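Local coordinates for D-alanyl-D-alanine carboxypeptidase (Penicillin binding protein) family protein (Francisella tularensis subsp. tularensis, PDB 6OSU) that probably trims the terminal D-alanine from peptidoglycan precursor peptides, as a penicillin-binding serine carboxypeptidase of the S11 family, at residues V400-L403 and E408-A411; E329-Y334 and T371-L376. All coordinates share one frame; numbering follows the deposited sequence.

From the N terminus, the chain reaches strand 328-334 after helix 310-327, and contact 2 closes first: its second segment, 371-376, returns 37 residues later, once strands 340-343, 355-359 and 364-369 have been laid down. Contact 1 follows in series, neither nested in contact 2 nor crossing it, and closes the short turn between strands 395-403 and 409-417. Contact 2 ties the two-stranded sheet 328-334/364-369 to the loop leading into strand 376-382; contact 1 joins neighbouring strands of the five-stranded antiparallel sheet of the PBP5-like C-terminal domain, which holds all four segments. The two touch directly, with Y372 packing on L403 and I410, and L376 also meeting I410.

Contact 1 (V400-L403 and E408-A411); sequences VITL and EEIA
V400 and E409 meet at a slant on one side of the hairpin, where V400 CG1 lies 3.6 Å from E409 CG and also touches the carboxylate carbon. E409 sends its extended chain past this methyl, using its aliphatic part for the contact, while its carboxylate comes close to that of E381, a like charge on the adjoining strand. On the other face, A411 CB rests 4.0 Å from I401 CG1. The branch that meets it is set by chi1 of I401 (-54°), which leaves CG1 beside the backbone N, and I401 CG2 stands 4.2 Å from I410 CB. Strands 395-403 and 409-417 form an antiparallel hairpin of the C-terminal domain, interrupted here by a classic beta bulge in which I410 and A411 both face I401. I401 O consequently takes two N-H groups: a short bond from I410 N at 2.6 Å, roughly in line with the carbonyl, and a weak one from A411 N at 3.4 Å. I401 N returns an almost straight bond to A411 O (2.9 Å, 176° at the hydrogen). Nearer the turn, L403 N binds E408 O at 3.2 Å; T402 CA, through a CA-H...O contact, and T402 CG2 also lie close to that oxygen. The side chains of L403 and E408 run alongside each other, pointing the same way, with L403 CD2 against E408 OE2; E408 also has R29 as a distant, weak ionic partner.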
ATOM      1  N   VAL A 400      23.911  12.705  12.309  1.00 62.36           N
ATOM      2  CA  VAL A 400      23.520  13.278  11.031  1.00 62.19           C
ATOM      3  C   VAL A 400      24.088  12.429   9.903  1.00 60.94           C
ATOM      4  O   VAL A 400      25.252  12.014   9.947  1.00 60.93           O
ATOM      5  CB  VAL A 400      23.992  14.744  10.909  1.00 63.89           C
ATOM      6  CG1 VAL A 400      23.737  15.274   9.512  1.00 63.30           C
ATOM      7  CG2 VAL A 400      23.286  15.615  11.945  1.00 65.30           C
ATOM      8  N   ILE A 401      23.254  12.160   8.902  1.00 59.75           N
ATOM      9  CA  ILE A 401      23.671  11.531   7.655  1.00 59.43           C
ATOM     10  C   ILE A 401      23.696  12.613   6.585  1.00 60.08           C
ATOM     11  O   ILE A 401      22.655  13.199   6.263  1.00 59.29           O
ATOM     12  CB  ILE A 401      22.734  10.382   7.255  1.00 58.31           C
ATOM     13  CG1 ILE A 401      22.601   9.376   8.399  1.00 57.64           C
ATOM     14  CG2 ILE A 401      23.240   9.694   5.992  1.00 58.33           C
ATOM     15  CD1 ILE A 401      23.869   8.631   8.697  1.00 57.80           C
ATOM     16  N   THR A 402      24.878  12.885   6.042  1.00 62.53           N
ATOM     17  CA  THR A 402      25.047  13.905   5.021  1.00 65.98           C
ATOM     18  C   THR A 402      25.418  13.269   3.687  1.00 68.56           C
ATOM     19  O   THR A 402      25.881  12.126   3.624  1.00 68.56           O
ATOM     20  CB  THR A 402      26.117  14.928   5.428  1.00 68.47           C
ATOM     21  OG1 THR A 402      27.270  14.245   5.936  1.00 70.14           O
ATOM     22  CG2 THR A 402      25.580  15.870   6.491  1.00 68.03           C
ATOM     23  N   LEU A 403      25.208  14.028   2.615  1.00 72.34           N
ATOM     24  CA  LEU A 403      25.482  13.565   1.256  1.00 76.95           C
ATOM     25  C   LEU A 403      26.870  14.049   0.851  1.00 86.23           C
ATOM     26  O   LEU A 403      27.052  15.211   0.484  1.00 88.78           O
ATOM     27  CB  LEU A 403      24.416  14.063   0.285  1.00 74.93           C
ATOM     28  CG  LEU A 403      24.613  13.619  -1.165  1.00 74.11           C
ATOM     29  CD1 LEU A 403      24.623  12.100  -1.252  1.00 72.04           C
ATOM     30  CD2 LEU A 403      23.537  14.207  -2.062  1.00 74.16           C
ATOM     31  N   GLU A 408      24.491  19.186   3.352  1.00104.38           N
ATOM     32  CA  GLU A 408      23.125  18.728   3.137  1.00100.40           C
ATOM     33  C   GLU A 408      22.847  17.459   3.932  1.00 95.11           C
ATOM     34  O   GLU A 408      23.640  16.514   3.922  1.00 95.30           O
ATOM     35  CB  GLU A 408      22.887  18.473   1.652  1.00102.48           C
ATOM     36  CG  GLU A 408      21.587  17.764   1.328  1.00101.25           C
ATOM     37  CD  GLU A 408      21.522  17.356  -0.127  1.00104.16           C
ATOM     38  OE1 GLU A 408      20.504  16.764  -0.544  1.00103.32           O
ATOM     39  OE2 GLU A 408      22.502  17.627  -0.854  1.00107.74           O
ATOM     40  N   GLU A 409      21.700  17.434   4.605  1.00 89.17           N
ATOM     41  CA  GLU A 409      21.355  16.373   5.541  1.00 83.53           C
ATOM     42  C   GLU A 409      20.300  15.452   4.944  1.00 78.49           C
ATOM     43  O   GLU A 409      19.255  15.914   4.474  1.00 79.34           O
ATOM     44  CB  GLU A 409      20.857  16.959   6.863  1.00 84.36           C
ATOM     45  CG  GLU A 409      21.920  17.748   7.609  1.00 88.04           C
ATOM     46  CD  GLU A 409      21.468  18.200   8.987  1.00 89.35           C
ATOM     47  OE1 GLU A 409      20.436  17.694   9.482  1.00 88.26           O
ATOM     48  OE2 GLU A 409      22.150  19.068   9.578  1.00 91.34           O
ATOM     49  N   ILE A 410      20.580  14.153   4.975  1.00 74.18           N
ATOM     50  CA  ILE A 410      19.625  13.142   4.533  1.00 70.44           C
ATOM     51  C   ILE A 410      18.765  12.659   5.692  1.00 68.00           C
ATOM     52  O   ILE A 410      17.544  12.542   5.564  1.00 67.30           O
ATOM     53  CB  ILE A 410      20.378  11.974   3.862  1.00 70.04           C
ATOM     54  CG1 ILE A 410      21.026  12.442   2.556  1.00 72.08           C
ATOM     55  CG2 ILE A 410      19.454  10.785   3.633  1.00 67.58           C
ATOM     56  CD1 ILE A 410      20.138  13.339   1.724  1.00 72.47           C
ATOM     57  N   ALA A 411      19.387  12.391   6.835  1.00 67.46           N
ATOM     58  CA  ALA A 411      18.686  11.961   8.032  1.00 65.12           C
ATOM     59  C   ALA A 411      19.304  12.648   9.237  1.00 65.16           C
ATOM     60  O   ALA A 411      20.484  13.006   9.226  1.00 65.42           O
ATOM     61  CB  ALA A 411      18.745  10.441   8.205  1.00 64.17           C
TER

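Contact 2 (E329-Y334 and T371-L376); sequences ENVLLY and TYVPYL
V331 and V373 meet tip to tip, each through its CG2 methyl, with V331 CG2 3.8 Å from V373 CG2. In both valines CG2 is anti to the carbonyl carbon and CG1 anti to the backbone N (chi1 180° in V331, 170° in V373), and the CB of each is directed at the other segment. The second apolar pair is L333 with L376, whose side chains cross at about a right angle and touch where L333 CD2 comes within 3.5 Å of L376 CD1. L376 CB is directed at the strand, whereas L333 only nears the other segment through the end of its chain.

A polar group meets an apolar one at E329. The extended chain of E329 carries its carboxylate to V373, crossing that side chain at about a right angle, with E329 OE1 3.2 Å from V373 CG2. V373 thus lies against both E329 and V331, two residues apart on the strand.

No hydrogen bond links the two segments; the polar ties are local or lead to other strands. Y375 N bonds to Y372 O at 2.9 Å in the turn before strand 376-382, while L333 O accepts a bond from Q378 NE2 and the backbones of E329 and V331 pair with V368 and K366. Far from the probable active site, this is side-chain packing of the 3-10 turn that takes in V373, P374 and Y375, together with L376 just after it, on a strand of the two-stranded antiparallel sheet 328-334/364-369, within the all-beta C-terminal domain of a PBP5-type carboxypeptidase.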
ATOM      1  N   GLU A 329      16.053   2.892  -2.779  1.00 59.31           N
ATOM      2  CA  GLU A 329      16.735   1.816  -2.079  1.00 58.93           C
ATOM      3  C   GLU A 329      16.515   1.999  -0.586  1.00 56.63           C
ATOM      4  O   GLU A 329      16.500   3.134  -0.098  1.00 55.45           O
ATOM      5  CB  GLU A 329      18.233   1.840  -2.410  1.00 61.45           C
ATOM      6  CG  GLU A 329      18.968   0.540  -2.210  1.00 63.92           C
ATOM      7  CD  GLU A 329      20.307   0.538  -2.925  1.00 68.09           C
ATOM      8  OE1 GLU A 329      21.204   1.303  -2.516  1.00 69.29           O
ATOM      9  OE2 GLU A 329      20.455  -0.213  -3.915  1.00 69.98           O
ATOM     10  N   ASN A 330      16.335   0.892   0.127  1.00 55.60           N
ATOM     11  CA  ASN A 330      16.226   0.908   1.582  1.00 54.93           C
ATOM     12  C   ASN A 330      17.595   0.597   2.172  1.00 57.71           C
ATOM     13  O   ASN A 330      18.201  -0.427   1.837  1.00 59.43           O
ATOM     14  CB  ASN A 330      15.179  -0.091   2.075  1.00 53.10           C
ATOM     15  CG  ASN A 330      13.764   0.448   1.970  1.00 52.72           C
ATOM     16  OD1 ASN A 330      13.541   1.543   1.452  1.00 53.80           O
ATOM     17  ND2 ASN A 330      12.799  -0.320   2.456  1.00 51.91           N
ATOM     18  N   VAL A 331      18.081   1.488   3.037  1.00 58.03           N
ATOM     19  CA  VAL A 331      19.395   1.362   3.655  1.00 59.94           C
ATOM     20  C   VAL A 331      19.265   1.619   5.151  1.00 59.54           C
ATOM     21  O   VAL A 331      18.602   2.575   5.574  1.00 58.27           O
ATOM     22  CB  VAL A 331      20.419   2.338   3.032  1.00 61.02           C
ATOM     23  CG1 VAL A 331      21.773   2.183   3.701  1.00 62.78           C
ATOM     24  CG2 VAL A 331      20.540   2.105   1.533  1.00 61.73           C
ATOM     25  N   LEU A 332      19.896   0.764   5.953  1.00 60.26           N
ATOM     26  CA  LEU A 332      20.018   0.996   7.391  1.00 60.92           C
ATOM     27  C   LEU A 332      21.209   1.923   7.605  1.00 61.87           C
ATOM     28  O   LEU A 332      22.353   1.474   7.682  1.00 63.31           O
ATOM     29  CB  LEU A 332      20.188  -0.317   8.146  1.00 62.03           C
ATOM     30  CG  LEU A 332      20.288  -0.185   9.667  1.00 63.05           C
ATOM     31  CD1 LEU A 332      18.945   0.223  10.259  1.00 61.33           C
ATOM     32  CD2 LEU A 332      20.796  -1.471  10.301  1.00 64.84           C
ATOM     33  N   LEU A 333      20.937   3.225   7.697  1.00 61.09           N
ATOM     34  CA  LEU A 333      22.018   4.197   7.820  1.00 62.69           C
ATOM     35  C   LEU A 333      22.647   4.176   9.207  1.00 64.69           C
ATOM     36  O   LEU A 333      23.840   4.466   9.351  1.00 67.45           O
ATOM     37  CB  LEU A 333      21.496   5.595   7.494  1.00 61.95           C
ATOM     38  CG  LEU A 333      20.821   5.714   6.126  1.00 60.60           C
ATOM     39  CD1 LEU A 333      20.091   7.042   5.977  1.00 59.85           C
ATOM     40  CD2 LEU A 333      21.853   5.548   5.028  1.00 61.46           C
ATOM     41  N   TYR A 334      21.868   3.850  10.237  1.00 63.68           N
ATOM     42  CA  TYR A 334      22.376   3.786  11.602  1.00 64.03           C
ATOM     43  C   TYR A 334      21.697   2.638  12.329  1.00 64.64           C
ATOM     44  O   TYR A 334      20.467   2.602  12.425  1.00 61.81           O
ATOM     45  CB  TYR A 334      22.142   5.103  12.349  1.00 63.04           C
ATOM     46  CG  TYR A 334      22.544   5.045  13.805  1.00 62.48           C
ATOM     47  CD1 TYR A 334      23.881   5.078  14.174  1.00 63.69           C
ATOM     48  CD2 TYR A 334      21.589   4.954  14.808  1.00 61.08           C
ATOM     49  CE1 TYR A 334      24.258   5.021  15.501  1.00 64.74           C
ATOM     50  CE2 TYR A 334      21.955   4.898  16.142  1.00 62.60           C
ATOM     51  CZ  TYR A 334      23.293   4.931  16.483  1.00 64.26           C
ATOM     52  OH  TYR A 334      23.669   4.876  17.809  1.00 65.70           O
ATOM     53  N   THR A 371      21.680   6.432  -6.086  1.00 61.89           N
ATOM     54  CA  THR A 371      22.877   7.192  -6.413  1.00 64.11           C
ATOM     55  C   THR A 371      23.490   7.881  -5.200  1.00 63.77           C
ATOM     56  O   THR A 371      24.655   8.289  -5.265  1.00 66.43           O
ATOM     57  CB  THR A 371      22.552   8.229  -7.489  1.00 66.51           C
ATOM     58  OG1 THR A 371      21.417   9.001  -7.077  1.00 65.98           O
ATOM     59  CG2 THR A 371      22.233   7.542  -8.806  1.00 67.44           C
ATOM     60  N   TYR A 372      22.741   8.027  -4.103  1.00 60.83           N
ATOM     61  CA  TYR A 372      23.295   8.654  -2.906  1.00 60.67           C
ATOM     62  C   TYR A 372      24.127   7.686  -2.077  1.00 60.64           C
ATOM     63  O   TYR A 372      25.045   8.119  -1.370  1.00 60.68           O
ATOM     64  CB  TYR A 372      22.183   9.212  -2.010  1.00 58.87           C
ATOM     65  CG  TYR A 372      21.501  10.481  -2.478  1.00 59.23           C
ATOM     66  CD1 TYR A 372      20.628  11.158  -1.634  1.00 58.12           C
ATOM     67  CD2 TYR A 372      21.707  10.995  -3.753  1.00 60.90           C
ATOM     68  CE1 TYR A 372      19.990  12.307  -2.034  1.00 58.77           C
ATOM     69  CE2 TYR A 372      21.068  12.153  -4.164  1.00 62.01           C
ATOM     70  CZ  TYR A 372      20.209  12.802  -3.297  1.00 61.33           C
ATOM     71  OH  TYR A 372      19.562  13.950  -3.681  1.00 64.03           O
ATOM     72  N   VAL A 373      23.827   6.385  -2.156  1.00 60.62           N
ATOM     73  CA  VAL A 373      24.283   5.450  -1.121  1.00 60.25           C
ATOM     74  C   VAL A 373      25.797   5.459  -0.929  1.00 63.68           C
ATOM     75  O   VAL A 373      26.246   5.602   0.223  1.00 63.91           O
ATOM     76  CB  VAL A 373      23.732   4.042  -1.404  1.00 58.25           C
ATOM     77  CG1 VAL A 373      24.392   3.029  -0.486  1.00 58.64           C
ATOM     78  CG2 VAL A 373      22.225   4.029  -1.220  1.00 55.54           C
ATOM     79  N   PRO A 374      26.631   5.321  -1.964  1.00 66.84           N
ATOM     80  CA  PRO A 374      28.082   5.294  -1.722  1.00 70.14           C
ATOM     81  C   PRO A 374      28.659   6.612  -1.228  1.00 72.10           C
ATOM     82  O   PRO A 374      29.855   6.660  -0.918  1.00 74.98           O
ATOM     83  CB  PRO A 374      28.659   4.921  -3.096  1.00 72.45           C
ATOM     84  CG  PRO A 374      27.646   5.382  -4.065  1.00 71.39           C
ATOM     85  CD  PRO A 374      26.323   5.152  -3.399  1.00 68.13           C
ATOM     86  N   TYR A 375      27.864   7.675  -1.128  1.00 71.85           N
ATOM     87  CA  TYR A 375      28.364   8.987  -0.733  1.00 74.49           C
ATOM     88  C   TYR A 375      27.849   9.452   0.619  1.00 71.62           C
ATOM     89  O   TYR A 375      28.139  10.584   1.017  1.00 73.03           O
ATOM     90  CB  TYR A 375      28.011  10.024  -1.804  1.00 78.02           C
ATOM     91  CG  TYR A 375      28.762   9.814  -3.090  1.00 82.57           C
ATOM     92  CD1 TYR A 375      29.896  10.560  -3.381  1.00 87.23           C
ATOM     93  CD2 TYR A 375      28.355   8.854  -4.005  1.00 83.00           C
ATOM     94  CE1 TYR A 375      30.595  10.363  -4.554  1.00 91.66           C
ATOM     95  CE2 TYR A 375      29.046   8.647  -5.176  1.00 87.34           C
ATOM     96  CZ  TYR A 375      30.165   9.405  -5.447  1.00 92.15           C
ATOM     97  OH  TYR A 375      30.857   9.203  -6.617  1.00 97.24           O
ATOM     98  N   LEU A 376      27.100   8.620   1.335  1.00 67.87           N
ATOM     99  CA  LEU A 376      26.560   9.014   2.628  1.00 66.16           C
ATOM    100  C   LEU A 376      27.631   8.907   3.709  1.00 68.65           C
ATOM    101  O   LEU A 376      28.533   8.068   3.638  1.00 70.50           O
ATOM    102  CB  LEU A 376      25.354   8.143   2.980  1.00 62.65           C
ATOM    103  CG  LEU A 376      24.257   8.146   1.912  1.00 61.16           C
ATOM    104  CD1 LEU A 376      23.227   7.070   2.181  1.00 60.09           C
ATOM    105  CD2 LEU A 376      23.590   9.510   1.819  1.00 61.25           C
TER